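PDB 3LEW: SusD-like carbohydrate binding protein from Bacteroides vulgatus, which probably binds carbohydrate at the outer membrane as a member of the SusD family, taking part in nutrient capture. Local coordinates for residues Glu426-Tyr431 with Thr442-Thr447; Leu306-Asp311 with Ala320-Arg325; Asn62-Phe67 with Tyr282-Asn287. All coordinates share one frame; numbering follows the deposited sequence.

Contact 1. Residues Glu426-Tyr431 with Thr442-Thr447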
loop_
_atom_site.group_PDB
_atom_site.type_symbol
_atom_site.label_atom_id
_atom_site.label_comp_id
_atom_site.label_asym_id
_atom_site.label_seq_id
_atom_site.Cartn_x
_atom_site.Cartn_y
_atom_site.Cartn_z
ATOM N N GLU A 426 25.628 0.847 -17.738
ATOM C CA GLU A 426 26.511 0.401 -16.675
ATOM C C GLU A 426 27.640 1.349 -16.299
ATOM O O GLU A 426 28.295 1.148 -15.277
ATOM C CB GLU A 426 27.110 -0.963 -17.042
ATOM C CG GLU A 426 26.099 -2.096 -16.961
ATOM C CD GLU A 426 26.778 -3.469 -16.787
ATOM O OE1 GLU A 426 27.810 -3.705 -17.473
ATOM O OE2 GLU A 426 26.294 -4.281 -15.962
ATOM N N GLY A 427 27.904 2.373 -17.107
ATOM C CA GLY A 427 28.993 3.301 -16.796
ATOM C C GLY A 427 30.323 2.655 -17.175
ATOM O O GLY A 427 30.448 2.120 -18.272
ATOM N N PRO A 428 31.323 2.683 -16.276
ATOM C CA PRO A 428 31.313 3.180 -14.904
ATOM C C PRO A 428 31.235 4.698 -14.784
ATOM O O PRO A 428 31.406 5.404 -15.763
ATOM C CB PRO A 428 32.661 2.689 -14.362
ATOM C CG PRO A 428 33.555 2.732 -15.563
ATOM C CD PRO A 428 32.675 2.242 -16.679
ATOM N N ILE A 429 30.990 5.161 -13.570
ATOM C CA ILE A 429 30.932 6.566 -13.228
ATOM C C ILE A 429 31.900 6.801 -12.077
ATOM O O ILE A 429 32.366 5.846 -11.457
ATOM C CB ILE A 429 29.522 6.968 -12.737
ATOM C CG1 ILE A 429 29.208 6.267 -11.404
ATOM C CG2 ILE A 429 28.486 6.626 -13.816
ATOM C CD1 ILE A 429 28.001 6.794 -10.680
ATOM N N ASP A 430 32.148 8.070 -11.756
ATOM C CA ASP A 430 32.880 8.411 -10.561
ATOM C C ASP A 430 31.987 8.519 -9.354
ATOM O O ASP A 430 31.164 9.424 -9.272
ATOM C CB ASP A 430 33.624 9.726 -10.753
ATOM C CG ASP A 430 34.788 9.575 -11.679
ATOM O OD1 ASP A 430 35.778 8.906 -11.273
ATOM O OD2 ASP A 430 34.698 10.101 -12.812
ATOM N N TYR A 431 32.186 7.615 -8.401
ATOM C CA TYR A 431 31.366 7.546 -7.189
ATOM C C TYR A 431 32.078 8.329 -6.072
ATOM O O TYR A 431 33.243 8.036 -5.764
ATOM C CB TYR A 431 31.137 6.065 -6.808
ATOM C CG TYR A 431 30.530 5.792 -5.445
ATOM C CD1 TYR A 431 29.329 6.368 -5.056
ATOM C CD2 TYR A 431 31.132 4.914 -4.569
ATOM C CE1 TYR A 431 28.781 6.121 -3.801
ATOM C CE2 TYR A 431 30.567 4.628 -3.329
ATOM C CZ TYR A 431 29.385 5.240 -2.943
ATOM O OH TYR A 431 28.839 4.932 -1.695
ATOM N N THR A 442 37.007 9.221 -3.938
ATOM C CA THR A 442 36.351 8.868 -5.212
ATOM C C THR A 442 36.908 7.580 -5.822
ATOM O O THR A 442 38.120 7.365 -5.809
ATOM C CB THR A 442 36.512 9.977 -6.277
ATOM O OG1 THR A 442 35.908 11.186 -5.803
ATOM C CG2 THR A 442 35.867 9.576 -7.627
ATOM N N LEU A 443 35.999 6.767 -6.387
ATOM C CA LEU A 443 36.299 5.499 -7.069
ATOM C C LEU A 443 35.393 5.316 -8.307
ATOM O O LEU A 443 34.250 5.799 -8.324
ATOM C CB LEU A 443 36.015 4.337 -6.116
ATOM C CG LEU A 443 37.062 3.696 -5.202
ATOM C CD1 LEU A 443 38.177 4.636 -4.759
ATOM C CD2 LEU A 443 36.344 3.087 -4.004
ATOM N N LYS A 444 35.872 4.577 -9.307
ATOM C CA LYS A 444 35.044 4.188 -10.452
ATOM C C LYS A 444 34.149 2.992 -10.073
ATOM O O LYS A 444 34.636 1.995 -9.545
ATOM C CB LYS A 444 35.894 3.788 -11.669
ATOM C CG LYS A 444 36.685 4.952 -12.374
ATOM C CD LYS A 444 35.798 5.797 -13.322
ATOM C CE LYS A 444 36.540 6.996 -13.939
ATOM N NZ LYS A 444 35.604 8.133 -14.258
ATOM N N LYS A 445 32.847 3.112 -10.341
ATOM C CA LYS A 445 31.881 2.025 -10.116
ATOM C C LYS A 445 30.894 1.884 -11.275
ATOM O O LYS A 445 30.488 2.864 -11.881
ATOM C CB LYS A 445 31.066 2.283 -8.837
ATOM C CG LYS A 445 31.869 2.436 -7.586
ATOM C CD LYS A 445 32.597 1.171 -7.244
ATOM C CE LYS A 445 33.219 1.273 -5.881
ATOM N NZ LYS A 445 34.219 0.212 -5.677
ATOM N N LYS A 446 30.454 0.663 -11.537
ATOM C CA LYS A 446 29.376 0.405 -12.482
ATOM C C LYS A 446 28.015 0.735 -11.884
ATOM O O LYS A 446 27.812 0.523 -10.710
ATOM C CB LYS A 446 29.358 -1.047 -12.913
ATOM C CG LYS A 446 30.517 -1.364 -13.855
ATOM C CD LYS A 446 30.082 -2.361 -14.885
ATOM C CE LYS A 446 30.577 -3.712 -14.557
ATOM N NZ LYS A 446 31.945 -3.908 -15.145
ATOM N N THR A 447 27.109 1.240 -12.710
ATOM C CA THR A 447 25.784 1.682 -12.256
ATOM C C THR A 447 24.736 0.627 -12.618
ATOM O O THR A 447 24.669 0.168 -13.747
ATOM C CB THR A 447 25.393 3.005 -12.947
ATOM O OG1 THR A 447 25.765 2.937 -14.340
ATOM C CG2 THR A 447 26.120 4.212 -12.281
#
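Thr442-Thr447 runs antiparallel to Glu426-Tyr431 as the second strand of a beta hairpin, whose first strand, 429-434, is an outermost strand of a four-stranded mixed sheet. At Thr442 the methyl CG2, anti to the backbone N, leans toward the carboxylate of Asp430, and the CA-H points at the carbonyl of Tyr431. Leu443 and Tyr431 form a hydrogen-bonded pair: Tyr431 N lies 2.8 Å from Leu443 O, nearly along the C=O axis, and Leu443 N returns the bond to Tyr431 O. Lys444 bends at chi2 (-80°), then runs extended, so that its side chain crosses that of Asp430 obliquely; Lys444 NZ stands 2.6 Å from Asp430 OD2, above the carboxylate plane, in a short salt bridge between two exposed residues. Lys445 pairs with Ile429 through two nearly straight backbone bonds, and its CG packs 3.8 Å from Tyr431 CB on the other face. Its NZ bonds to the carbonyls of Val316 and Ala319. The aliphatic part of Lys446 lies alongside Glu426, both pointing the same way, with Lys446 CD 3.7 Å from Glu426 OE1; Glu426 OE2 bonds instead to Tyr321 OH. Between Glu426 and Ile429 the first segment turns through Gly427, whose positive phi (78°) suits glycine, and a cis peptide before Pro428. At Thr447 the backbone N bonds to Glu426 O, and OG1 turns to Pro425 O. The side chains of Thr447 and Ile429 cross at about a right angle, Thr447 CG2 lying 3.6 Å from Ile429 CD1.

Contact 2. Residues Leu306-Asp311 with Ala320-Arg325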
loop_
_atom_site.group_PDB
_atom_site.type_symbol
_atom_site.label_atom_id
_atom_site.label_comp_id
_atom_site.label_asym_id
_atom_site.label_seq_id
_atom_site.Cartn_x
_atom_site.Cartn_y
_atom_site.Cartn_z
ATOM N N LEU A 306 17.668 10.622 -3.309
ATOM C CA LEU A 306 17.950 9.598 -4.321
ATOM C C LEU A 306 19.419 9.766 -4.764
ATOM O O LEU A 306 19.809 10.788 -5.306
ATOM C CB LEU A 306 17.021 9.742 -5.516
ATOM C CG LEU A 306 15.537 9.748 -5.166
ATOM C CD1 LEU A 306 14.701 10.115 -6.424
ATOM C CD2 LEU A 306 15.109 8.413 -4.559
ATOM N N PHE A 307 20.239 8.762 -4.491
ATOM C CA PHE A 307 21.654 8.867 -4.790
ATOM C C PHE A 307 22.289 7.499 -4.954
ATOM O O PHE A 307 21.833 6.532 -4.379
ATOM C CB PHE A 307 22.393 9.625 -3.671
ATOM C CG PHE A 307 22.123 9.083 -2.292
ATOM C CD1 PHE A 307 22.914 8.053 -1.771
ATOM C CD2 PHE A 307 21.075 9.559 -1.541
ATOM C CE1 PHE A 307 22.682 7.543 -0.528
ATOM C CE2 PHE A 307 20.811 9.034 -0.276
ATOM C CZ PHE A 307 21.627 8.011 0.217
ATOM N N TRP A 308 23.359 7.453 -5.749
ATOM C CA TRP A 308 24.164 6.232 -5.900
ATOM C C TRP A 308 24.885 5.907 -4.615
ATOM O O TRP A 308 25.448 6.794 -3.960
ATOM C CB TRP A 308 25.226 6.427 -6.984
ATOM C CG TRP A 308 24.717 6.711 -8.353
ATOM C CD1 TRP A 308 24.897 7.865 -9.061
ATOM C CD2 TRP A 308 23.969 5.822 -9.213
ATOM N NE1 TRP A 308 24.295 7.760 -10.291
ATOM C CE2 TRP A 308 23.710 6.524 -10.410
ATOM C CE3 TRP A 308 23.486 4.522 -9.077
ATOM C CZ2 TRP A 308 23.019 5.960 -11.467
ATOM C CZ3 TRP A 308 22.794 3.956 -10.123
ATOM C CH2 TRP A 308 22.555 4.684 -11.308
ATOM N N ALA A 309 24.944 4.636 -4.277
ATOM C CA ALA A 309 25.780 4.188 -3.183
ATOM C C ALA A 309 26.060 2.714 -3.347
ATOM O O ALA A 309 25.257 1.952 -3.935
ATOM C CB ALA A 309 25.091 4.461 -1.771
ATOM N N THR A 310 27.152 2.288 -2.751
ATOM C CA THR A 310 27.451 0.878 -2.628
ATOM C C THR A 310 26.572 0.268 -1.507
ATOM O O THR A 310 25.984 0.993 -0.673
ATOM C CB THR A 310 28.955 0.667 -2.332
ATOM O OG1 THR A 310 29.354 1.529 -1.259
ATOM C CG2 THR A 310 29.808 0.997 -3.565
ATOM N N ASP A 311 26.504 -1.062 -1.481
ATOM C CA ASP A 311 25.664 -1.793 -0.505
ATOM C C ASP A 311 26.058 -1.393 0.928
ATOM O O ASP A 311 27.247 -1.292 1.254
ATOM C CB ASP A 311 25.798 -3.294 -0.692
ATOM C CG ASP A 311 25.192 -3.799 -2.024
ATOM O OD1 ASP A 311 24.301 -3.140 -2.605
ATOM O OD2 ASP A 311 25.600 -4.906 -2.439
ATOM N N ALA A 320 31.713 -3.835 -6.910
ATOM C CA ALA A 320 31.733 -3.551 -8.353
ATOM C C ALA A 320 30.655 -2.541 -8.766
ATOM O O ALA A 320 30.856 -1.827 -9.739
ATOM C CB ALA A 320 31.549 -4.835 -9.189
ATOM N N TYR A 321 29.511 -2.532 -8.069
ATOM C CA TYR A 321 28.377 -1.724 -8.496
ATOM C C TYR A 321 27.953 -0.714 -7.460
ATOM O O TYR A 321 28.091 -0.944 -6.243
ATOM C CB TYR A 321 27.192 -2.653 -8.740
ATOM C CG TYR A 321 27.300 -3.458 -10.017
ATOM C CD1 TYR A 321 26.823 -2.954 -11.225
ATOM C CD2 TYR A 321 27.851 -4.727 -10.015
ATOM C CE1 TYR A 321 26.937 -3.681 -12.416
ATOM C CE2 TYR A 321 27.941 -5.471 -11.194
ATOM C CZ TYR A 321 27.484 -4.935 -12.395
ATOM O OH TYR A 321 27.560 -5.667 -13.573
ATOM N N VAL A 322 27.356 0.372 -7.944
ATOM C CA VAL A 322 26.495 1.201 -7.139
ATOM C C VAL A 322 25.056 0.988 -7.657
ATOM O O VAL A 322 24.846 0.723 -8.842
ATOM C CB VAL A 322 26.883 2.700 -7.195
ATOM C CG1 VAL A 322 28.191 2.930 -6.473
ATOM C CG2 VAL A 322 26.997 3.228 -8.624
ATOM N N TRP A 323 24.089 1.091 -6.751
ATOM C CA TRP A 323 22.683 1.076 -7.088
ATOM C C TRP A 323 22.125 2.416 -6.619
ATOM O O TRP A 323 22.702 3.061 -5.734
ATOM C CB TRP A 323 21.958 -0.049 -6.358
ATOM C CG TRP A 323 22.471 -1.453 -6.613
ATOM C CD1 TRP A 323 23.715 -1.936 -6.354
ATOM C CD2 TRP A 323 21.736 -2.537 -7.177
ATOM N NE1 TRP A 323 23.809 -3.241 -6.720
ATOM C CE2 TRP A 323 22.596 -3.655 -7.195
ATOM C CE3 TRP A 323 20.419 -2.692 -7.616
ATOM C CZ2 TRP A 323 22.202 -4.906 -7.697
ATOM C CZ3 TRP A 323 20.016 -3.955 -8.108
ATOM C CH2 TRP A 323 20.905 -5.036 -8.125
HETATM N N MSE A 324 20.984 2.829 -7.155
HETATM C CA MSE A 324 20.359 4.071 -6.723
HETATM C C MSE A 324 19.558 3.773 -5.443
HETATM O O MSE A 324 18.677 2.920 -5.453
HETATM C CB MSE A 324 19.512 4.657 -7.865
HETATM C CG MSE A 324 18.828 6.024 -7.550
HETATM SE SE MSE A 324 20.000 7.531 -7.654
HETATM C CE MSE A 324 20.227 7.530 -9.558
ATOM N N ARG A 325 19.898 4.458 -4.373
ATOM C CA ARG A 325 19.254 4.294 -3.092
ATOM C C ARG A 325 18.302 5.419 -2.829
ATOM O O ARG A 325 18.445 6.514 -3.356
ATOM C CB ARG A 325 20.298 4.302 -1.962
ATOM C CG ARG A 325 21.528 3.497 -2.184
ATOM C CD ARG A 325 21.242 2.021 -2.417
ATOM N NE ARG A 325 22.490 1.372 -2.809
ATOM C CZ ARG A 325 22.711 0.054 -2.766
ATOM N NH1 ARG A 325 21.764 -0.799 -2.400
ATOM N NH2 ARG A 325 23.851 -0.420 -3.185
HETATM O O HOH W 1 22.004 -3.648 -3.771
HETATM O O HOH W 2 27.564 -2.092 -3.943
#
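Ala309 O accepts three hydrogen bonds: one from the backbone N of Trp323 and two from Arg325, which grips it side-on through NE (3.0 Å from Ala309 O) and NH2. This oxygen lies in the guanidinium plane, so the pair of bonds fixes the group's rotation. Arg325 NH2 also makes a salt bridge, 2.8 Å from Asp311 OD1, although the carboxylate and guanidinium planes stand 78° apart; a water joins the same OD1 to Arg325 NH1. Trp323 CB covers one guanidinium face, 3.6 Å above the plane. Backbone bonds join Phe307 with Arg325 and Ala309 with Trp323, the hydrogen-bonded pairs of this antiparallel beta hairpin. On the other face of the hairpin, selenomethionine Met324, its CG anti to the backbone N, bends at chi2 and chi3 to lay CE over the six-membered ring of Trp308, a CH-pi contact 3.9 Å from CE to the centroid. Val322 CG2 meets the same indole 3.8 Å from Trp308 CE3. Strand 306-309 is an outermost strand of the mixed sheet; strand 321-326 lies between it and strand 440-448, while Val288 of strand 286-288 touches Leu306 and Met324.

Contact 3. Residues Asn62-Phe67 with Tyr282-Asn287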
loop_
_atom_site.group_PDB
_atom_site.type_symbol
_atom_site.label_atom_id
_atom_site.label_comp_id
_atom_site.label_asym_id
_atom_site.label_seq_id
_atom_site.Cartn_x
_atom_site.Cartn_y
_atom_site.Cartn_z
ATOM N N ASN A 62 17.492 -5.982 -5.891
ATOM C CA ASN A 62 18.733 -6.730 -5.974
ATOM C C ASN A 62 18.449 -8.237 -5.879
ATOM O O ASN A 62 17.296 -8.696 -5.959
ATOM C CB ASN A 62 19.836 -6.165 -5.002
ATOM C CG ASN A 62 19.562 -6.467 -3.546
ATOM O OD1 ASN A 62 18.733 -7.332 -3.246
ATOM N ND2 ASN A 62 20.257 -5.767 -2.630
ATOM N N SER A 63 19.506 -9.006 -5.722
ATOM C CA SER A 63 19.536 -10.457 -5.743
ATOM C C SER A 63 19.321 -11.094 -4.374
ATOM O O SER A 63 19.440 -12.319 -4.241
ATOM C CB SER A 63 20.939 -10.898 -6.203
ATOM O OG SER A 63 21.930 -10.672 -5.200
ATOM N N LYS A 64 19.137 -10.276 -3.345
ATOM C CA LYS A 64 19.060 -10.820 -2.012
ATOM C C LYS A 64 17.711 -11.499 -1.780
ATOM O O LYS A 64 16.760 -11.421 -2.567
ATOM C CB LYS A 64 19.306 -9.756 -0.967
ATOM C CG LYS A 64 20.644 -9.083 -1.038
ATOM C CD LYS A 64 21.758 -9.999 -0.616
ATOM C CE LYS A 64 23.061 -9.274 -0.746
ATOM N NZ LYS A 64 24.223 -10.125 -0.455
ATOM N N TYR A 65 17.667 -12.216 -0.657
ATOM C CA TYR A 65 16.434 -12.815 -0.163
ATOM C C TYR A 65 15.284 -11.821 -0.131
ATOM O O TYR A 65 15.449 -10.635 0.201
ATOM C CB TYR A 65 16.686 -13.331 1.243
ATOM C CG TYR A 65 15.525 -14.004 1.908
ATOM C CD1 TYR A 65 15.229 -15.319 1.621
ATOM C CD2 TYR A 65 14.773 -13.353 2.863
ATOM C CE1 TYR A 65 14.163 -15.980 2.272
ATOM C CE2 TYR A 65 13.729 -14.011 3.503
ATOM C CZ TYR A 65 13.456 -15.311 3.221
ATOM O OH TYR A 65 12.405 -15.958 3.869
ATOM N N GLY A 66 14.097 -12.350 -0.464
ATOM C CA GLY A 66 12.874 -11.575 -0.350
ATOM C C GLY A 66 12.048 -11.402 -1.596
ATOM O O GLY A 66 11.179 -12.276 -1.895
ATOM N N PHE A 67 12.222 -10.267 -2.282
ATOM C CA PHE A 67 11.264 -9.829 -3.299
ATOM C C PHE A 67 11.743 -9.800 -4.732
ATOM O O PHE A 67 11.060 -9.224 -5.600
ATOM C CB PHE A 67 10.727 -8.465 -2.883
ATOM C CG PHE A 67 9.805 -8.550 -1.687
ATOM C CD1 PHE A 67 10.314 -8.488 -0.378
ATOM C CD2 PHE A 67 8.442 -8.666 -1.874
ATOM C CE1 PHE A 67 9.436 -8.576 0.744
ATOM C CE2 PHE A 67 7.599 -8.712 -0.771
ATOM C CZ PHE A 67 8.101 -8.667 0.527
ATOM N N TYR A 282 19.726 -6.028 6.352
ATOM C CA TYR A 282 20.179 -7.342 5.971
ATOM C C TYR A 282 20.185 -7.505 4.456
ATOM O O TYR A 282 20.995 -8.262 3.954
ATOM C CB TYR A 282 19.215 -8.434 6.514
ATOM C CG TYR A 282 19.347 -8.782 7.990
ATOM C CD1 TYR A 282 20.361 -8.270 8.802
ATOM C CD2 TYR A 282 18.452 -9.657 8.555
ATOM C CE1 TYR A 282 20.444 -8.628 10.147
ATOM C CE2 TYR A 282 18.499 -9.990 9.894
ATOM C CZ TYR A 282 19.490 -9.496 10.681
ATOM O OH TYR A 282 19.542 -9.898 11.989
ATOM N N TYR A 283 19.240 -6.875 3.747
ATOM C CA TYR A 283 19.017 -7.175 2.322
ATOM C C TYR A 283 19.074 -5.952 1.393
ATOM O O TYR A 283 19.423 -6.086 0.204
ATOM C CB TYR A 283 17.676 -7.918 2.115
ATOM C CG TYR A 283 17.486 -9.074 3.059
ATOM C CD1 TYR A 283 18.372 -10.152 3.043
ATOM C CD2 TYR A 283 16.463 -9.072 4.009
ATOM C CE1 TYR A 283 18.242 -11.194 3.924
ATOM C CE2 TYR A 283 16.312 -10.103 4.880
ATOM C CZ TYR A 283 17.201 -11.165 4.854
ATOM O OH TYR A 283 17.069 -12.197 5.769
ATOM N N TYR A 284 18.803 -4.771 1.942
ATOM C CA TYR A 284 18.944 -3.492 1.216
ATOM C C TYR A 284 18.495 -3.630 -0.247
ATOM O O TYR A 284 19.216 -3.244 -1.169
ATOM C CB TYR A 284 20.395 -2.964 1.309
ATOM C CG TYR A 284 21.458 -4.006 1.291
ATOM C CD1 TYR A 284 21.857 -4.636 2.457
ATOM C CD2 TYR A 284 22.091 -4.373 0.093
ATOM C CE1 TYR A 284 22.836 -5.633 2.454
ATOM C CE2 TYR A 284 23.062 -5.366 0.083
ATOM C CZ TYR A 284 23.438 -5.978 1.253
ATOM O OH TYR A 284 24.463 -6.933 1.255
ATOM N N SER A 285 17.302 -4.167 -0.453
ATOM C CA SER A 285 16.949 -4.726 -1.774
ATOM C C SER A 285 16.024 -3.857 -2.625
ATOM O O SER A 285 16.033 -3.995 -3.853
ATOM C CB SER A 285 16.321 -6.101 -1.602
ATOM O OG SER A 285 15.193 -6.037 -0.722
ATOM N N PHE A 286 15.253 -2.991 -1.973
ATOM C CA PHE A 286 14.304 -2.066 -2.666
ATOM C C PHE A 286 15.029 -0.833 -3.172
ATOM O O PHE A 286 14.984 0.232 -2.570
ATOM C CB PHE A 286 13.109 -1.728 -1.763
ATOM C CG PHE A 286 12.004 -2.740 -1.836
ATOM C CD1 PHE A 286 12.211 -4.044 -1.421
ATOM C CD2 PHE A 286 10.792 -2.424 -2.385
ATOM C CE1 PHE A 286 11.196 -5.036 -1.517
ATOM C CE2 PHE A 286 9.788 -3.407 -2.484
ATOM C CZ PHE A 286 10.002 -4.689 -2.052
ATOM N N ASN A 287 15.738 -1.004 -4.291
ATOM C CA ASN A 287 16.515 0.073 -4.832
ATOM C C ASN A 287 15.675 0.815 -5.864
ATOM O O ASN A 287 14.539 0.402 -6.196
ATOM C CB ASN A 287 17.806 -0.473 -5.356
ATOM C CG ASN A 287 18.666 -1.032 -4.232
ATOM O OD1 ASN A 287 19.221 -0.264 -3.453
ATOM N ND2 ASN A 287 18.742 -2.366 -4.125
HETATM O O HOH W 3 14.446 -8.673 -1.356
#
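Two largely irregular segments meet here, their backbones joined by Asn62 N, which sits on a lone pair of Ser285 O, 3.2 Å away. Tyr284 has positive phi (38°), and Phe286 centres an inverse gamma turn where strand 286-288 begins. The Asn62 amide works in both directions. With CG in the crowded position between backbone N and carbonyl carbon (chi1 72°), OD1 accepts from Lys64 N to close an Asx turn, while ND2 donates to Tyr283 O, 3.0 Å away and nearly along its C=O axis. An alanine here would remove both amide bonds, the Asx turn's and that to Tyr283 O, and would probably leave the 62-64 turn and its link to 282-287 less firmly held. Lys64 bends at chi2 and brings CE 3.4 Å from Tyr284 OH. The side chains of Tyr65 and Tyr283 lie side by side, pointing the same way, with their rings oblique at 46°, Tyr65 CB meeting Tyr283 CE1 at 3.8 Å, and Tyr283 OH bonds to Tyr269 OH. Phe286 presents its edge to the face of Phe67 in an offset edge-to-face pair, centroids 5.5 Å apart. A water gathers Tyr65 O, Phe67 N and Ser285 OG, bridging the segments just before helix 68-71, whose N-cap is Phe67. Helix 271-274 packs here through Tyr273; strand 59-61 pairs with strand 286-288, and Trp323 of strand 321-326 touches Asn62.

From the N terminus, contact 3 comes first and closes by far the longest loop, bringing the segment after strand 59-61 back to 282-287 across 214 residues, about half of them helical. Contact 2 then closes a short loop of eight residues, and contact 1 one of ten; the three follow in series, none enclosing or crossing another. Contacts 1 and 2 are hairpins of one mixed sheet, joined where strands 321-326 and 440-448 run side by side, with Lys446 O meeting Val322 N. Contact 3 touches contact 2, Arg325 NH1 reaching Asn287 OD1 through a weak hydrogen bond, but does not touch contact 1. Contact 2 thus stands between the outlying hairpin and the loops near strands 59-61 and 286-288.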